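Local coordinates for ethanolamine utilization protein EutS (Streptococcus intermedius SK54 = ATCC 27335, PDB 6XPJ) that forms hexamers and is probably a minor shell protein of the choline-degrading bacterial microcompartment, where it may confer heterogeneity and flexibility, at residues 34-37 with 42-45; 73-78 with 82-87; 62-67 with 100-105; 27-32 with 87-92. The protein carries 1 engineered substitution. All blocks are in the same frame, centred on the assembly; numbering follows the deposited sequence.

Contact 1 (34-37 with 42-45)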
loop_
_atom_site.group_PDB
_atom_site.type_symbol
_atom_site.label_atom_id
_atom_site.label_comp_id
_atom_site.label_asym_id
_atom_site.label_seq_id
_atom_site.Cartn_x
_atom_site.Cartn_y
_atom_site.Cartn_z
ATOM N N ALA C 34 -7.785 -7.185 27.511
ATOM C CA ALA C 34 -8.230 -6.675 26.191
ATOM C C ALA C 34 -7.281 -7.098 25.058
ATOM O O ALA C 34 -7.705 -7.247 23.882
ATOM C CB ALA C 34 -8.389 -5.177 26.262
ATOM N N VAL C 35 -5.993 -7.266 25.353
ATOM C CA VAL C 35 -5.003 -7.688 24.329
ATOM C C VAL C 35 -5.210 -9.173 24.009
ATOM O O VAL C 35 -5.182 -9.557 22.812
ATOM C CB VAL C 35 -3.585 -7.351 24.824
ATOM C CG1 VAL C 35 -2.508 -8.074 24.038
ATOM C CG2 VAL C 35 -3.374 -5.838 24.816
ATOM N N TYR C 36 -5.388 -10.015 25.024
ATOM C CA TYR C 36 -5.709 -11.429 24.758
ATOM C C TYR C 36 -6.998 -11.496 23.929
ATOM O O TYR C 36 -7.062 -12.264 22.951
ATOM C CB TYR C 36 -5.933 -12.170 26.063
ATOM C CG TYR C 36 -4.739 -12.453 26.933
ATOM C CD1 TYR C 36 -3.614 -13.118 26.457
ATOM C CD2 TYR C 36 -4.783 -12.169 28.284
ATOM C CE1 TYR C 36 -2.589 -13.475 27.323
ATOM C CE2 TYR C 36 -3.766 -12.505 29.157
ATOM C CZ TYR C 36 -2.677 -13.211 28.678
ATOM O OH TYR C 36 -1.727 -13.553 29.608
ATOM N N GLU C 37 -7.997 -10.678 24.281
ATOM C CA GLU C 37 -9.326 -10.697 23.604
ATOM C C GLU C 37 -9.180 -10.284 22.128
ATOM O O GLU C 37 -9.828 -10.907 21.264
ATOM C CB GLU C 37 -10.333 -9.813 24.354
ATOM C CG GLU C 37 -11.784 -10.233 24.134
ATOM C CD GLU C 37 -12.217 -11.572 24.724
ATOM O OE1 GLU C 37 -11.837 -11.882 25.871
ATOM O OE2 GLU C 37 -12.948 -12.314 24.033
ATOM N N ASP C 42 -6.369 -17.691 24.521
ATOM C CA ASP C 42 -6.480 -18.009 25.959
ATOM C C ASP C 42 -5.864 -16.852 26.752
ATOM O O ASP C 42 -4.797 -16.346 26.331
ATOM C CB ASP C 42 -5.842 -19.370 26.267
ATOM C CG ASP C 42 -6.132 -19.894 27.661
ATOM O OD1 ASP C 42 -7.001 -19.327 28.348
ATOM O OD2 ASP C 42 -5.492 -20.863 28.042
ATOM N N HIS C 43 -6.469 -16.443 27.868
ATOM C CA HIS C 43 -5.952 -15.317 28.685
ATOM C C HIS C 43 -4.924 -15.843 29.690
ATOM O O HIS C 43 -5.128 -15.760 30.902
ATOM C CB HIS C 43 -7.092 -14.572 29.373
ATOM C CG HIS C 43 -8.088 -13.968 28.450
ATOM N ND1 HIS C 43 -8.934 -12.950 28.863
ATOM C CD2 HIS C 43 -8.433 -14.236 27.176
ATOM C CE1 HIS C 43 -9.736 -12.626 27.870
ATOM N NE2 HIS C 43 -9.457 -13.408 26.828
ATOM N N GLU C 44 -3.822 -16.374 29.168
ATOM C CA GLU C 44 -2.739 -16.977 29.977
ATOM C C GLU C 44 -1.449 -16.783 29.194
ATOM O O GLU C 44 -1.497 -16.899 27.964
ATOM C CB GLU C 44 -2.943 -18.487 30.150
ATOM C CG GLU C 44 -4.193 -18.865 30.921
ATOM C CD GLU C 44 -4.147 -18.508 32.395
ATOM O OE1 GLU C 44 -3.020 -18.456 32.946
ATOM O OE2 GLU C 44 -5.235 -18.277 32.987
ATOM N N GLY C 45 -0.361 -16.526 29.906
ATOM C CA GLY C 45 0.969 -16.576 29.309
ATOM C C GLY C 45 1.326 -15.271 28.625
ATOM O O GLY C 45 0.527 -14.320 28.566
#
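Tyr36, on the short helix 33-39, lays its ring against the backbone of the loop that leaves this helix, and that loop makes an inverse gamma turn centred on His43 before it enters strand 46-53. The turn is what brings the chain up under the ring: His43 CA sits over one face, 3.5 Å from the ring centroid and 15° off its normal, a CH-pi contact, and Glu44 N lies above the same face farther along, near CZ. A long, flat ring ending in a hydroxyl suits this place, since it can cover the turn from His43 to Glu44 and still reach a carbonyl at Gly45.

The imidazole repeats the pattern in the other direction. Tyr36 CB rides over a face of the His43 ring, 3.7 Å from its centroid. The two ring planes are only 19° apart, yet they are slid past each other with centroids 5.3 Å apart, so the overlap is slight and each ring works mainly against an aliphatic carbon of its partner. Tyr36 reaches along the loop because its CG is anti to the carbonyl carbon (chi1 -72°). At the imidazole edge, Glu37 OE1 lies 3.0 Å from His43 NE2, its carboxylate plane steeply turned against the ring. The other nitrogen, ND1, is hydrogen-bonded to Glu33 OE1, so two acidic residues flank this histidine and would probably favour its protonated form. Beyond the ring, the phenol hydroxyl of Tyr36 donates to Gly45 O at 2.6 Å, meeting a lone pair in the carbonyl plane.

Contact 2 (73-78 with 82-87)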
loop_
_atom_site.group_PDB
_atom_site.type_symbol
_atom_site.label_atom_id
_atom_site.label_comp_id
_atom_site.label_asym_id
_atom_site.label_seq_id
_atom_site.Cartn_x
_atom_site.Cartn_y
_atom_site.Cartn_z
ATOM N N ILE C 73 1.052 -20.922 18.080
ATOM C CA ILE C 73 0.993 -19.861 17.045
ATOM C C ILE C 73 -0.409 -19.250 17.087
ATOM O O ILE C 73 -1.408 -19.998 16.974
ATOM C CB ILE C 73 1.366 -20.395 15.655
ATOM C CG1 ILE C 73 2.797 -20.934 15.603
ATOM C CG2 ILE C 73 1.134 -19.302 14.618
ATOM C CD1 ILE C 73 3.860 -19.864 15.584
ATOM N N CYS C 74 -0.488 -17.931 17.200
ATOM C CA CYS C 74 -1.771 -17.177 17.197
ATOM C C CYS C 74 -2.130 -16.908 15.731
ATOM O O CYS C 74 -3.240 -17.252 15.289
ATOM C CB CYS C 74 -1.683 -15.868 17.973
ATOM S SG CYS C 74 -1.109 -16.030 19.685
ATOM N N PHE C 75 -1.207 -16.327 14.968
ATOM C CA PHE C 75 -1.403 -16.185 13.512
ATOM C C PHE C 75 -0.045 -16.024 12.839
ATOM O O PHE C 75 0.949 -15.637 13.463
ATOM C CB PHE C 75 -2.362 -15.032 13.209
ATOM C CG PHE C 75 -1.795 -13.692 13.577
ATOM C CD1 PHE C 75 -0.844 -13.088 12.776
ATOM C CD2 PHE C 75 -2.213 -13.027 14.720
ATOM C CE1 PHE C 75 -0.282 -11.872 13.133
ATOM C CE2 PHE C 75 -1.672 -11.803 15.061
ATOM C CZ PHE C 75 -0.700 -11.230 14.264
ATOM N N VAL C 76 -0.060 -16.344 11.557
ATOM C CA VAL C 76 1.061 -16.191 10.596
ATOM C C VAL C 76 0.480 -15.382 9.463
ATOM O O VAL C 76 -0.440 -15.874 8.793
ATOM C CB VAL C 76 1.570 -17.536 10.068
ATOM C CG1 VAL C 76 2.781 -17.314 9.166
ATOM C CG2 VAL C 76 1.897 -18.481 11.203
ATOM N N ASP C 77 0.948 -14.175 9.255
ATOM C CA ASP C 77 0.310 -13.264 8.293
ATOM C C ASP C 77 1.320 -12.875 7.217
ATOM O O ASP C 77 2.167 -11.980 7.443
ATOM C CB ASP C 77 -0.306 -12.061 9.005
ATOM C CG ASP C 77 -1.238 -11.286 8.114
ATOM O OD1 ASP C 77 -0.957 -11.265 6.891
ATOM O OD2 ASP C 77 -2.230 -10.686 8.620
ATOM N N ARG C 78 1.245 -13.544 6.074
ATOM C CA ARG C 78 2.117 -13.222 4.921
ATOM C C ARG C 78 1.664 -11.938 4.227
ATOM O O ARG C 78 2.391 -11.478 3.322
ATOM C CB ARG C 78 2.118 -14.394 3.930
ATOM C CG ARG C 78 0.834 -14.580 3.153
ATOM C CD ARG C 78 1.010 -15.694 2.151
ATOM N NE ARG C 78 -0.173 -15.922 1.331
ATOM C CZ ARG C 78 -0.472 -15.265 0.213
ATOM N NH1 ARG C 78 0.275 -14.260 -0.203
ATOM N NH2 ARG C 78 -1.547 -15.611 -0.479
ATOM N N SER C 82 3.760 -10.502 9.592
ATOM C CA SER C 82 3.593 -10.479 11.064
ATOM C C SER C 82 3.413 -11.899 11.595
ATOM O O SER C 82 2.745 -12.698 10.946
ATOM C CB SER C 82 2.410 -9.623 11.450
ATOM O OG SER C 82 2.393 -8.398 10.736
ATOM N N VAL C 83 3.940 -12.169 12.779
ATOM C CA VAL C 83 3.686 -13.423 13.510
ATOM C C VAL C 83 3.412 -13.049 14.951
ATOM O O VAL C 83 4.086 -12.190 15.495
ATOM C CB VAL C 83 4.853 -14.407 13.406
ATOM C CG1 VAL C 83 4.519 -15.671 14.170
ATOM C CG2 VAL C 83 5.204 -14.704 11.960
ATOM N N MET C 84 2.418 -13.697 15.530
ATOM C CA MET C 84 2.174 -13.625 16.981
ATOM C C MET C 84 1.995 -15.038 17.522
ATOM O O MET C 84 1.405 -15.905 16.843
ATOM C CB MET C 84 0.985 -12.722 17.301
ATOM C CG MET C 84 1.305 -11.236 17.029
ATOM S SD MET C 84 0.071 -10.054 17.645
ATOM C CE MET C 84 0.340 -8.655 16.561
ATOM N N PHE C 85 2.495 -15.273 18.721
ATOM C CA PHE C 85 2.386 -16.598 19.360
ATOM C C PHE C 85 2.319 -16.390 20.863
ATOM O O PHE C 85 2.598 -15.297 21.361
ATOM C CB PHE C 85 3.534 -17.501 18.907
ATOM C CG PHE C 85 4.924 -16.938 19.042
ATOM C CD1 PHE C 85 5.620 -17.048 20.227
ATOM C CD2 PHE C 85 5.567 -16.361 17.940
ATOM C CE1 PHE C 85 6.895 -16.540 20.346
ATOM C CE2 PHE C 85 6.854 -15.863 18.066
ATOM C CZ PHE C 85 7.516 -15.960 19.270
ATOM N N SER C 86 1.926 -17.443 21.566
ATOM C CA SER C 86 1.717 -17.369 23.022
ATOM C C SER C 86 2.410 -18.544 23.698
ATOM O O SER C 86 2.651 -19.549 23.058
ATOM C CB SER C 86 0.227 -17.368 23.309
ATOM O OG SER C 86 -0.295 -18.598 22.868
ATOM N N GLY C 87 2.685 -18.393 24.979
ATOM C CA GLY C 87 3.246 -19.470 25.797
ATOM C C GLY C 87 3.755 -18.899 27.085
ATOM O O GLY C 87 3.575 -17.705 27.330
#
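A classic beta bulge interrupts the antiparallel hairpin of strands 72-77 and 82-87: two residues, Cys74 and Phe75, stand across from the single residue Met84, which shifts the register by one. Met84 O accepts both amides, from Cys74 N at 2.8 Å and from Phe75 N at 3.2 Å, and both donors come from the same face of its carbonyl plane. Beyond the bulge regular pairing resumes. Met84 N returns a bond to Phe75 O, and Asp77 and Ser82 form a hydrogen-bonded pair, with Asp77 N to Ser82 O at 2.9 Å.

Phe75 and Met84 carry the side-chain contact, lying side by side and pointing the same way. The unbranched, flexible methionine can follow the CE2-CZ part of the flat ring: Met84 CG is 3.4 Å from Phe75 CZ, while SD stands 4.6 Å from the ring centroid, obliquely placed, in a Met-aromatic contact. Phe75 CG sits between the backbone N and the carbonyl carbon (chi1 67°), which turns the ring toward Met84.

The face of Ile73, Val76, Val83 and Phe85 is wholly apolar and packs on helices 58-68 and 89-105; that of Phe75, Met84, Asp77 and Ser82 is mixed. Asp77 OD1 accepts from Phe79 N and Thr80 N in the hairpin turn. Arg78 of a neighbouring subunit makes a cation-pi contact with Phe75, and its NH2 forms an intersubunit salt bridge with Asp77 OD2, a charge that would probably balance the buried carboxylate.

Contact 3 (62-67 with 100-105). Engineered in segment 62-67: Ala67 (natural residue Lys).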
loop_
_atom_site.group_PDB
_atom_site.type_symbol
_atom_site.label_atom_id
_atom_site.label_comp_id
_atom_site.label_asym_id
_atom_site.label_seq_id
_atom_site.Cartn_x
_atom_site.Cartn_y
_atom_site.Cartn_z
ATOM N N ALA C 62 7.529 -18.275 11.857
ATOM C CA ALA C 62 6.544 -19.093 12.595
ATOM C C ALA C 62 7.088 -20.507 12.764
ATOM O O ALA C 62 6.980 -21.087 13.868
ATOM C CB ALA C 62 5.230 -19.114 11.872
ATOM N N ASP C 63 7.690 -21.040 11.714
ATOM C CA ASP C 63 8.260 -22.407 11.772
ATOM C C ASP C 63 9.372 -22.475 12.822
ATOM O O ASP C 63 9.435 -23.457 13.629
ATOM C CB ASP C 63 8.758 -22.818 10.394
ATOM C CG ASP C 63 9.356 -24.204 10.401
ATOM O OD1 ASP C 63 8.554 -25.158 10.360
ATOM O OD2 ASP C 63 10.575 -24.311 10.420
ATOM N N ILE C 64 10.287 -21.514 12.815
ATOM C CA ILE C 64 11.384 -21.479 13.815
ATOM C C ILE C 64 10.771 -21.368 15.202
ATOM O O ILE C 64 11.227 -22.096 16.118
ATOM C CB ILE C 64 12.354 -20.343 13.496
ATOM C CG1 ILE C 64 13.096 -20.608 12.200
ATOM C CG2 ILE C 64 13.325 -20.087 14.662
ATOM C CD1 ILE C 64 13.749 -19.395 11.658
ATOM N N ALA C 65 9.818 -20.462 15.406
ATOM C CA ALA C 65 9.221 -20.227 16.737
ATOM C C ALA C 65 8.663 -21.532 17.280
ATOM O O ALA C 65 9.007 -21.885 18.417
ATOM C CB ALA C 65 8.168 -19.151 16.701
ATOM N N GLY C 66 7.834 -22.224 16.500
ATOM C CA GLY C 66 7.173 -23.473 16.931
ATOM C C GLY C 66 8.147 -24.613 17.125
ATOM O O GLY C 66 7.912 -25.464 18.047
ATOM N N ALA C 67 9.255 -24.636 16.390
ATOM C CA ALA C 67 10.288 -25.699 16.531
ATOM C C ALA C 67 11.149 -25.418 17.778
ATOM O O ALA C 67 11.734 -26.385 18.315
ATOM C CB ALA C 67 11.145 -25.807 15.307
ATOM N N LEU C 100 15.521 -14.422 15.898
ATOM C CA LEU C 100 16.532 -13.364 15.670
ATOM C C LEU C 100 17.860 -13.984 15.268
ATOM O O LEU C 100 18.479 -13.486 14.327
ATOM C CB LEU C 100 16.651 -12.499 16.920
ATOM C CG LEU C 100 15.458 -11.588 17.203
ATOM C CD1 LEU C 100 15.568 -10.981 18.592
ATOM C CD2 LEU C 100 15.302 -10.509 16.151
ATOM N N GLU C 101 18.277 -15.054 15.943
ATOM C CA GLU C 101 19.601 -15.637 15.664
ATOM C C GLU C 101 19.600 -16.229 14.243
ATOM O O GLU C 101 20.589 -16.058 13.534
ATOM C CB GLU C 101 19.944 -16.702 16.694
ATOM C CG GLU C 101 20.272 -16.124 18.052
ATOM C CD GLU C 101 20.466 -17.139 19.152
ATOM O OE1 GLU C 101 20.680 -18.347 18.855
ATOM O OE2 GLU C 101 20.355 -16.731 20.340
ATOM N N TYR C 102 18.536 -16.921 13.852
ATOM C CA TYR C 102 18.481 -17.535 12.509
ATOM C C TYR C 102 18.520 -16.412 11.462
ATOM O O TYR C 102 19.288 -16.467 10.498
ATOM C CB TYR C 102 17.233 -18.400 12.321
ATOM C CG TYR C 102 17.142 -18.902 10.903
ATOM C CD1 TYR C 102 17.890 -19.981 10.476
ATOM C CD2 TYR C 102 16.379 -18.233 9.958
ATOM C CE1 TYR C 102 17.861 -20.407 9.157
ATOM C CE2 TYR C 102 16.359 -18.635 8.640
ATOM C CZ TYR C 102 17.118 -19.710 8.228
ATOM O OH TYR C 102 17.056 -20.110 6.921
ATOM N N PHE C 103 17.648 -15.409 11.603
ATOM C CA PHE C 103 17.572 -14.332 10.602
ATOM C C PHE C 103 18.880 -13.559 10.534
ATOM O O PHE C 103 19.338 -13.206 9.410
ATOM C CB PHE C 103 16.361 -13.425 10.837
ATOM C CG PHE C 103 15.087 -13.982 10.253
ATOM C CD1 PHE C 103 14.410 -15.041 10.810
ATOM C CD2 PHE C 103 14.536 -13.393 9.138
ATOM C CE1 PHE C 103 13.241 -15.544 10.268
ATOM C CE2 PHE C 103 13.370 -13.889 8.586
ATOM C CZ PHE C 103 12.725 -14.969 9.141
ATOM N N LYS C 104 19.500 -13.287 11.667
ATOM C CA LYS C 104 20.780 -12.545 11.677
ATOM C C LYS C 104 21.899 -13.423 11.149
ATOM O O LYS C 104 22.666 -12.926 10.297
ATOM C CB LYS C 104 21.121 -12.107 13.104
ATOM C CG LYS C 104 22.465 -11.429 13.236
ATOM C CD LYS C 104 22.630 -10.724 14.554
ATOM C CE LYS C 104 22.656 -11.666 15.744
ATOM N NZ LYS C 104 23.844 -12.530 15.744
ATOM N N ASN C 105 22.042 -14.634 11.677
ATOM C CA ASN C 105 23.261 -15.455 11.425
ATOM C C ASN C 105 23.160 -16.287 10.157
ATOM O O ASN C 105 24.230 -16.506 9.507
ATOM C CB ASN C 105 23.548 -16.386 12.595
ATOM C CG ASN C 105 23.841 -15.626 13.868
ATOM O OD1 ASN C 105 24.198 -14.448 13.821
ATOM N ND2 ASN C 105 23.670 -16.276 15.018
#
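Ile64, on helix 58-68, reaches Tyr102 and Phe103 on helix 89-105 with the end of a single branch. From CB the side chain divides. CG2 lies anti to the backbone N, and CG1 lies anti to the carbonyl carbon (chi1 -67°), the direction that leads across to the second helix. None of CB, CG1 and CG2 comes within touching distance of the facing segment; CG1 serves as the spacer, and the near-extended chi2 of 164° carries CD1 outward.

This methyl does all the touching. It comes to 3.3 Å from Tyr102 CD2 and 3.5 Å from Tyr102 CG, and meets CB of the same residue at 3.7 Å, so it rests at the root of the phenol ring, approaching it obliquely. The two side chains cross at about a right angle. Phe103 adds a looser second wall, its CE1 4.1 Å from the same methyl. A slim, branched aliphatic chain suits this place: it spans backbones whose nearest CA atoms, those of Ile64 and Tyr102, are 8.2 Å apart.

Earlier in helix 89-105, just before Leu100, Ile64 also packs on Asp98 and Ile99. The far end of the tyrosine faces another chain, where its OH is hydrogen-bonded to Lys116 O of a neighbouring subunit. Two helices joined by apolar side chains on one side of a mixed beta-sheet are characteristic of the alpha/beta BMC domain, here in its circularly permuted form.

Contact 4 (27-32 with 87-92)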
loop_
_atom_site.group_PDB
_atom_site.type_symbol
_atom_site.label_atom_id
_atom_site.label_comp_id
_atom_site.label_asym_id
_atom_site.label_seq_id
_atom_site.Cartn_x
_atom_site.Cartn_y
_atom_site.Cartn_z
ATOM N N VAL C 27 8.265 -9.404 23.417
ATOM C CA VAL C 27 7.399 -10.174 24.346
ATOM C C VAL C 27 6.631 -9.215 25.247
ATOM O O VAL C 27 7.241 -8.351 25.888
ATOM C CB VAL C 27 8.181 -11.214 25.167
ATOM C CG1 VAL C 27 9.402 -10.652 25.886
ATOM C CG2 VAL C 27 7.277 -11.926 26.154
ATOM N N ILE C 28 5.316 -9.398 25.271
ATOM C CA ILE C 28 4.443 -8.826 26.322
ATOM C C ILE C 28 4.330 -9.897 27.389
ATOM O O ILE C 28 3.726 -10.934 27.124
ATOM C CB ILE C 28 3.077 -8.384 25.768
ATOM C CG1 ILE C 28 3.225 -7.504 24.528
ATOM C CG2 ILE C 28 2.293 -7.704 26.889
ATOM C CD1 ILE C 28 1.910 -7.095 23.905
ATOM N N ALA C 29 4.918 -9.661 28.567
ATOM C CA ALA C 29 5.099 -10.751 29.557
ATOM C C ALA C 29 3.747 -11.136 30.144
ATOM O O ALA C 29 3.505 -12.326 30.371
ATOM C CB ALA C 29 6.030 -10.309 30.651
ATOM N N ALA C 30 2.911 -10.143 30.426
ATOM C CA ALA C 30 1.642 -10.334 31.149
ATOM C C ALA C 30 0.589 -9.443 30.503
ATOM O O ALA C 30 0.214 -8.406 31.055
ATOM C CB ALA C 30 1.853 -10.004 32.606
ATOM N N PRO C 31 0.095 -9.812 29.301
ATOM C CA PRO C 31 -0.880 -9.011 28.581
ATOM C C PRO C 31 -2.112 -8.694 29.435
ATOM O O PRO C 31 -2.595 -9.508 30.193
ATOM C CB PRO C 31 -1.300 -9.850 27.378
ATOM C CG PRO C 31 -0.070 -10.707 27.154
ATOM C CD PRO C 31 0.437 -11.021 28.539
ATOM N N ILE C 32 -2.637 -7.508 29.210
ATOM C CA ILE C 32 -3.962 -7.134 29.765
ATOM C C ILE C 32 -5.046 -7.969 29.067
ATOM O O ILE C 32 -4.861 -8.458 27.935
ATOM C CB ILE C 32 -4.222 -5.624 29.647
ATOM C CG1 ILE C 32 -4.403 -5.171 28.195
ATOM C CG2 ILE C 32 -3.141 -4.854 30.398
ATOM C CD1 ILE C 32 -4.819 -3.712 28.048
ATOM N N GLY C 87 2.685 -18.393 24.979
ATOM C CA GLY C 87 3.246 -19.470 25.797
ATOM C C GLY C 87 3.755 -18.899 27.085
ATOM O O GLY C 87 3.575 -17.705 27.330
ATOM N N ASP C 88 4.386 -19.721 27.911
ATOM C CA ASP C 88 5.023 -19.172 29.129
ATOM C C ASP C 88 6.149 -18.212 28.713
ATOM O O ASP C 88 6.679 -18.330 27.568
ATOM C CB ASP C 88 5.534 -20.295 30.017
ATOM C CG ASP C 88 6.653 -21.046 29.340
ATOM O OD1 ASP C 88 6.353 -21.969 28.574
ATOM O OD2 ASP C 88 7.815 -20.656 29.538
ATOM N N ILE C 89 6.501 -17.257 29.570
ATOM C CA ILE C 89 7.459 -16.180 29.205
ATOM C C ILE C 89 8.759 -16.795 28.695
ATOM O O ILE C 89 9.272 -16.317 27.680
ATOM C CB ILE C 89 7.682 -15.202 30.372
ATOM C CG1 ILE C 89 6.378 -14.538 30.812
ATOM C CG2 ILE C 89 8.725 -14.160 29.991
ATOM C CD1 ILE C 89 6.414 -13.981 32.219
ATOM N N GLN C 90 9.311 -17.807 29.357
ATOM C CA GLN C 90 10.634 -18.342 28.955
ATOM C C GLN C 90 10.512 -18.994 27.580
ATOM O O GLN C 90 11.422 -18.798 26.756
ATOM C CB GLN C 90 11.208 -19.257 30.036
ATOM C CG GLN C 90 11.631 -18.489 31.286
ATOM C CD GLN C 90 12.531 -17.304 31.008
ATOM O OE1 GLN C 90 12.340 -16.211 31.548
ATOM N NE2 GLN C 90 13.525 -17.503 30.156
ATOM N N SER C 91 9.409 -19.670 27.269
ATOM C CA SER C 91 9.223 -20.313 25.941
ATOM C C SER C 91 9.116 -19.237 24.858
ATOM O O SER C 91 9.746 -19.362 23.798
ATOM C CB SER C 91 8.011 -21.213 25.889
ATOM O OG SER C 91 8.147 -22.293 26.811
ATOM N N VAL C 92 8.360 -18.187 25.143
ATOM C CA VAL C 92 8.157 -17.093 24.153
ATOM C C VAL C 92 9.503 -16.396 23.907
ATOM O O VAL C 92 9.855 -16.146 22.738
ATOM C CB VAL C 92 7.078 -16.109 24.624
ATOM C CG1 VAL C 92 7.093 -14.857 23.767
ATOM C CG2 VAL C 92 5.720 -16.776 24.583
#
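Val27 and Ile28 end the long strand 11-28, after which the chain turns off through Ala29 and Ala30 toward helix 33-39; facing them, Gly87 closes strand 82-87 and Asp88 caps helix 89-105. The backbones come nearest at Ala29 and Ile89, whose CA atoms are 5.9 Å apart, and no hydrogen bond joins the two segments.

Side chains bridge the space in two places. Val27 CG2 lies 3.8 Å from Val92 CG1, the two branched chains slanting across each other; each of these methyls is anti to its own main-chain nitrogen, with Val92 chi1 at 168°. Short, stiff valines suit such a buried strand-to-helix junction. Nearer the surface, Ile89 lays its CG1 3.7 Å from Ala29 O, and its CD1 reaches Ala29 CB at 4.0 Å, where alanine's small size permits close approach. The helix start is fixed by Asp88, an N-cap whose OD2 accepts from Ser91 N at 2.9 Å while OD1 accepts from Ser91 OG.

Strand 46-53 runs between the two strands that end here, and its Ala46 packs against Val27, Ile89 and Val92, so the first turn of helix 89-105 lies against the ends of neighbouring strands.

Contacts 2 and 3 meet on the side of the sheet that carries helices 58-68 and 89-105: Val76 CG2 of the hairpin lies 3.5 Å from Ala62 CB of helix 58-68, and Phe85 CE2 lies 3.8 Å from Ala65 CB. Phe85 also links contact 2 to contact 4, its CE1 3.8 Å from Val92 CG1, and these two contacts share Gly87. Contacts 3 and 4 both use helix 89-105, with centres about 17 Å apart. Contact 1 is nested in the chain loop closed by contact 4 and touches it where Gly45 O meets Pro31 CD at 3.3 Å; its centre lies about 24 Å from that of contact 3.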